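Local coordinates for periplasmic binding protein (Thermotoga lettingae TMO, PDB 4RY8) that binds 5-methylthioribose as the periplasmic solute-binding protein of a sugar transporter, probably handing it on for uptake, at residues L129-N143 against E197-A209. Numbering follows the deposited sequence.
Sequences LAVDFAGNANVIYVN and EANAVLAMWDEFA. With SR1 (5-S-methyl-5-thio-alpha-D-ribofuranose), chain G.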
loop_
_atom_site.group_PDB
_atom_site.type_symbol
_atom_site.label_atom_id
_atom_site.label_comp_id
_atom_site.label_asym_id
_atom_site.label_seq_id
_atom_site.Cartn_x
_atom_site.Cartn_y
_atom_site.Cartn_z
ATOM N N LEU C 129 3.428 6.820 10.750
ATOM C CA LEU C 129 3.554 8.056 11.459
ATOM C C LEU C 129 2.135 8.561 11.855
ATOM O O LEU C 129 1.918 8.983 12.988
ATOM C CB LEU C 129 4.304 9.100 10.584
ATOM C CG LEU C 129 4.604 10.470 11.215
ATOM C CD1 LEU C 129 5.647 11.210 10.399
ATOM C CD2 LEU C 129 3.369 11.332 11.324
ATOM N N ALA C 130 1.196 8.560 10.911
ATOM C CA ALA C 130 -0.146 9.112 11.117
ATOM C C ALA C 130 -0.873 8.452 12.233
ATOM O O ALA C 130 -1.350 9.091 13.125
ATOM C CB ALA C 130 -0.943 8.995 9.829
ATOM N N VAL C 131 -0.925 7.139 12.171
ATOM C CA VAL C 131 -1.505 6.332 13.217
ATOM C C VAL C 131 -0.792 6.468 14.611
ATOM O O VAL C 131 -1.464 6.534 15.654
ATOM C CB VAL C 131 -1.555 4.853 12.738
ATOM C CG1 VAL C 131 -1.930 3.909 13.873
ATOM C CG2 VAL C 131 -2.533 4.739 11.593
ATOM N N ASP C 132 0.534 6.456 14.652
ATOM C CA ASP C 132 1.222 6.657 15.907
ATOM C C ASP C 132 0.883 7.954 16.568
ATOM O O ASP C 132 0.886 8.045 17.780
ATOM C CB ASP C 132 2.735 6.609 15.706
ATOM C CG ASP C 132 3.277 5.187 15.674
ATOM O OD1 ASP C 132 2.463 4.234 15.692
ATOM O OD2 ASP C 132 4.520 5.050 15.629
ATOM N N PHE C 133 0.630 8.991 15.778
ATOM C CA PHE C 133 0.232 10.270 16.312
ATOM C C PHE C 133 -1.297 10.493 16.352
ATOM O O PHE C 133 -1.743 11.622 16.582
ATOM C CB PHE C 133 0.931 11.372 15.466
ATOM C CG PHE C 133 2.352 11.598 15.854
ATOM C CD1 PHE C 133 3.363 10.814 15.327
ATOM C CD2 PHE C 133 2.687 12.599 16.779
ATOM C CE1 PHE C 133 4.678 11.021 15.688
ATOM C CE2 PHE C 133 3.987 12.815 17.136
ATOM C CZ PHE C 133 4.991 12.019 16.604
ATOM N N ALA C 134 -2.108 9.442 16.171
ATOM C CA ALA C 134 -3.577 9.595 16.084
ATOM C C ALA C 134 -3.974 10.753 15.164
ATOM O O ALA C 134 -4.892 11.475 15.482
ATOM C CB ALA C 134 -4.230 9.800 17.439
ATOM N N GLY C 135 -3.274 10.902 14.043
ATOM C CA GLY C 135 -3.593 11.900 13.005
ATOM C C GLY C 135 -3.312 13.360 13.305
ATOM O O GLY C 135 -3.722 14.225 12.508
ATOM N N ASN C 136 -2.638 13.650 14.425
ATOM C CA ASN C 136 -2.125 15.001 14.730
ATOM C C ASN C 136 -0.600 15.036 14.988
ATOM O O ASN C 136 -0.101 14.460 15.974
ATOM C CB ASN C 136 -2.838 15.572 15.959
ATOM C CG ASN C 136 -4.310 15.806 15.718
ATOM O OD1 ASN C 136 -4.707 16.666 14.921
ATOM N ND2 ASN C 136 -5.130 15.019 16.372
ATOM N N ALA C 137 0.126 15.727 14.114
ATOM C CA ALA C 137 1.572 15.853 14.202
ATOM C C ALA C 137 2.052 17.042 13.388
ATOM O O ALA C 137 1.483 17.325 12.345
ATOM C CB ALA C 137 2.272 14.631 13.653
ATOM N N ASN C 138 3.174 17.624 13.832
ATOM C CA ASN C 138 3.920 18.660 13.099
ATOM C C ASN C 138 5.236 18.087 12.506
ATOM O O ASN C 138 6.254 17.957 13.186
ATOM C CB ASN C 138 4.234 19.829 14.044
ATOM C CG ASN C 138 2.983 20.514 14.587
ATOM O OD1 ASN C 138 2.935 20.917 15.751
ATOM N ND2 ASN C 138 1.988 20.657 13.749
ATOM N N VAL C 139 5.204 17.776 11.224
ATOM C CA VAL C 139 6.212 16.947 10.611
ATOM C C VAL C 139 7.223 17.756 9.860
ATOM O O VAL C 139 6.834 18.608 8.994
ATOM C CB VAL C 139 5.544 15.956 9.611
ATOM C CG1 VAL C 139 6.590 15.048 8.972
ATOM C CG2 VAL C 139 4.479 15.147 10.327
ATOM N N ILE C 140 8.493 17.466 10.161
ATOM C CA ILE C 140 9.662 17.818 9.307
ATOM C C ILE C 140 9.889 16.722 8.283
ATOM O O ILE C 140 10.221 15.596 8.609
ATOM C CB ILE C 140 10.938 18.106 10.112
ATOM C CG1 ILE C 140 10.661 19.334 11.036
ATOM C CG2 ILE C 140 12.142 18.339 9.171
ATOM C CD1 ILE C 140 11.658 19.583 12.133
ATOM N N TYR C 141 9.669 17.053 7.020
ATOM C CA TYR C 141 9.734 16.083 5.918
ATOM C C TYR C 141 11.104 16.181 5.274
ATOM O O TYR C 141 11.504 17.252 4.782
ATOM C CB TYR C 141 8.693 16.466 4.891
ATOM C CG TYR C 141 8.566 15.613 3.641
ATOM C CD1 TYR C 141 8.597 14.220 3.686
ATOM C CD2 TYR C 141 8.247 16.197 2.441
ATOM C CE1 TYR C 141 8.434 13.483 2.546
ATOM C CE2 TYR C 141 8.080 15.458 1.304
ATOM C CZ TYR C 141 8.142 14.094 1.371
ATOM O OH TYR C 141 7.915 13.375 0.249
ATOM N N VAL C 142 11.811 15.064 5.204
ATOM C CA VAL C 142 13.145 15.077 4.597
ATOM C C VAL C 142 13.140 14.237 3.326
ATOM O O VAL C 142 13.051 12.979 3.346
ATOM C CB VAL C 142 14.225 14.604 5.528
ATOM C CG1 VAL C 142 15.574 15.052 4.994
ATOM C CG2 VAL C 142 13.988 15.071 6.961
ATOM N N ASN C 143 13.161 14.955 2.209
ATOM C CA ASN C 143 13.111 14.339 0.905
ATOM C C ASN C 143 13.379 15.404 -0.110
ATOM O O ASN C 143 13.331 16.596 0.223
ATOM C CB ASN C 143 11.725 13.721 0.656
ATOM C CG ASN C 143 11.710 12.724 -0.488
ATOM O OD1 ASN C 143 12.752 12.202 -0.918
ATOM N ND2 ASN C 143 10.530 12.435 -0.974
ATOM N N GLU C 197 7.631 23.892 16.972
ATOM C CA GLU C 197 6.428 23.094 17.155
ATOM C C GLU C 197 6.575 21.682 16.533
ATOM O O GLU C 197 5.729 20.832 16.766
ATOM C CB GLU C 197 5.186 23.834 16.601
ATOM C CG GLU C 197 4.971 23.739 15.084
ATOM C CD GLU C 197 5.774 24.740 14.246
ATOM O OE1 GLU C 197 6.735 25.376 14.762
ATOM O OE2 GLU C 197 5.432 24.885 13.046
ATOM N N ALA C 198 7.644 21.429 15.765
ATOM C CA ALA C 198 7.756 20.192 15.029
ATOM C C ALA C 198 7.987 19.072 16.046
ATOM O O ALA C 198 8.705 19.273 17.013
ATOM C CB ALA C 198 8.886 20.274 14.012
ATOM N N ASN C 199 7.325 17.928 15.867
ATOM C CA ASN C 199 7.520 16.777 16.780
ATOM C C ASN C 199 7.668 15.416 16.061
ATOM O O ASN C 199 7.717 14.366 16.692
ATOM C CB ASN C 199 6.372 16.702 17.798
ATOM C CG ASN C 199 5.000 16.550 17.137
ATOM O OD1 ASN C 199 4.863 16.591 15.910
ATOM N ND2 ASN C 199 3.978 16.440 17.947
ATOM N N ALA C 200 7.749 15.420 14.735
ATOM C CA ALA C 200 8.037 14.172 14.020
ATOM C C ALA C 200 8.904 14.444 12.827
ATOM O O ALA C 200 8.859 15.529 12.265
ATOM C CB ALA C 200 6.755 13.485 13.580
ATOM N N VAL C 201 9.671 13.432 12.433
ATOM C CA VAL C 201 10.446 13.459 11.192
ATOM C C VAL C 201 10.078 12.271 10.307
ATOM O O VAL C 201 10.017 11.130 10.741
ATOM C CB VAL C 201 11.966 13.419 11.462
ATOM C CG1 VAL C 201 12.758 13.399 10.142
ATOM C CG2 VAL C 201 12.360 14.555 12.373
ATOM N N LEU C 202 9.872 12.566 9.038
ATOM C CA LEU C 202 9.645 11.569 8.029
ATOM C C LEU C 202 10.715 11.770 6.960
ATOM O O LEU C 202 10.755 12.772 6.231
ATOM C CB LEU C 202 8.240 11.706 7.465
ATOM C CG LEU C 202 7.881 10.783 6.325
ATOM C CD1 LEU C 202 7.807 9.347 6.833
ATOM C CD2 LEU C 202 6.554 11.237 5.697
ATOM N N ALA C 203 11.584 10.802 6.857
ATOM C CA ALA C 203 12.796 10.871 6.041
ATOM C C ALA C 203 12.797 9.715 5.084
ATOM O O ALA C 203 12.838 8.542 5.481
ATOM C CB ALA C 203 14.026 10.817 6.913
ATOM N N MET C 204 12.795 10.033 3.806
ATOM C CA MET C 204 12.526 9.039 2.756
ATOM C C MET C 204 13.793 8.291 2.210
ATOM O O MET C 204 13.715 7.608 1.227
ATOM C CB MET C 204 11.705 9.738 1.652
ATOM C CG MET C 204 10.228 10.081 2.025
ATOM S SD MET C 204 9.321 8.647 2.777
ATOM C CE MET C 204 7.640 9.218 2.589
ATOM N N TRP C 205 14.943 8.444 2.856
ATOM C CA TRP C 205 16.158 7.615 2.580
ATOM C C TRP C 205 16.905 7.452 3.905
ATOM O O TRP C 205 16.926 8.413 4.657
ATOM C CB TRP C 205 17.000 8.357 1.499
ATOM C CG TRP C 205 18.363 7.807 1.189
ATOM C CD1 TRP C 205 18.799 6.515 1.313
ATOM C CD2 TRP C 205 19.441 8.534 0.657
ATOM N NE1 TRP C 205 20.095 6.407 0.909
ATOM C CE2 TRP C 205 20.520 7.641 0.498
ATOM C CE3 TRP C 205 19.614 9.874 0.308
ATOM C CZ2 TRP C 205 21.757 8.052 0.009
ATOM C CZ3 TRP C 205 20.826 10.276 -0.164
ATOM C CH2 TRP C 205 21.876 9.388 -0.335
ATOM N N ASP C 206 17.491 6.275 4.261
ATOM C CA ASP C 206 18.136 6.179 5.550
ATOM C C ASP C 206 19.285 7.166 5.785
ATOM O O ASP C 206 19.557 7.510 6.927
ATOM C CB ASP C 206 18.547 4.708 5.979
ATOM C CG ASP C 206 19.569 4.050 5.041
ATOM O OD1 ASP C 206 19.950 4.617 4.000
ATOM O OD2 ASP C 206 20.037 2.910 5.368
ATOM N N GLU C 207 19.946 7.654 4.740
ATOM C CA GLU C 207 20.988 8.685 4.900
ATOM C C GLU C 207 20.424 10.042 5.384
ATOM O O GLU C 207 21.060 10.742 6.196
ATOM C CB GLU C 207 21.795 8.847 3.608
ATOM C CG GLU C 207 22.637 7.632 3.265
ATOM C CD GLU C 207 23.673 7.306 4.322
ATOM O OE1 GLU C 207 24.449 8.199 4.743
ATOM O OE2 GLU C 207 23.735 6.137 4.734
ATOM N N PHE C 208 19.227 10.374 4.950
ATOM C CA PHE C 208 18.535 11.562 5.450
ATOM C C PHE C 208 18.189 11.313 6.938
ATOM O O PHE C 208 18.420 12.144 7.808
ATOM C CB PHE C 208 17.211 11.781 4.721
ATOM C CG PHE C 208 17.306 12.266 3.279
ATOM C CD1 PHE C 208 18.275 13.172 2.829
ATOM C CD2 PHE C 208 16.298 11.907 2.411
ATOM C CE1 PHE C 208 18.261 13.580 1.509
ATOM C CE2 PHE C 208 16.278 12.333 1.100
ATOM C CZ PHE C 208 17.253 13.181 0.660
ATOM N N ALA C 209 17.629 10.146 7.221
ATOM C CA ALA C 209 17.226 9.795 8.599
ATOM C C ALA C 209 18.403 9.885 9.586
ATOM O O ALA C 209 18.272 10.448 10.655
ATOM C CB ALA C 209 16.605 8.392 8.630
HETATM C CS SR1 G . 18.905 9.117 -3.608
HETATM S S SR1 G . 17.651 7.904 -3.952
HETATM C C5 SR1 G . 17.877 7.012 -2.394
HETATM C C4 SR1 G . 16.929 5.819 -2.296
HETATM O O4 SR1 G . 17.196 5.016 -3.399
HETATM C C1 SR1 G . 17.207 3.619 -3.046
HETATM O O1 SR1 G . 16.164 3.012 -3.729
HETATM C C2 SR1 G . 17.012 3.474 -1.544
HETATM O O2 SR1 G . 15.782 2.850 -1.086
HETATM C C3 SR1 G . 17.116 4.915 -1.083
HETATM O O3 SR1 G . 16.140 5.195 -0.090
HETATM O O HOH W 1 0.949 16.255 17.771
#
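V142 and F208 meet near the pocket end of two neighbouring parallel strands. CG1 of V142 lies 3.7 Å from CB of F208. CG2 of V142 turns the other way and packs on CG1 of V201. Further back on this face, CD1 of I140 presses tightly on CB of A198, at 3.4 Å. The other face carries V139, Y141, A200 and L202. Here L129 of helix 118-132 puts CD1 3.9 Å from CB of L202, and just past the helix end CZ of F133 touches CB of A200 and O of N199. Y141 runs alongside L202, its chi1 of 180° carrying the ring away from the backbone N, and meets CG of M204 with CE1. Its hydroxyl accepts a bond from N143 ND2 and is also bonded to D154.

Between the faces runs a parallel ladder. I140 N bonds to A200 O, L202 N to I140 O, V142 N to L202 O at 2.7 Å (nearly straight, 178°), and M204 N to V142 O. At the end of the strand pair away from the pocket, N199 OD1 takes the N-H of N138 at 2.9 Å, while N199 N bonds to N138 O. A water links N199 ND2 to N136 O.

Beyond M204 the chain enters helix 206-219, with W205 at the N-cap position. One face of the W205 indole holds C5 of the methylthioribose; CB of E207 covers the opposite face. Cutting this indole back to an alanine is likely to take away the flat surface over C5 and open a gap beside CB of E207. Apolar packing on both faces and backbone bonds along the strands together place M204 and W205 at the sugar pocket, where R153, itself bonded to the sugar, also holds M204 O.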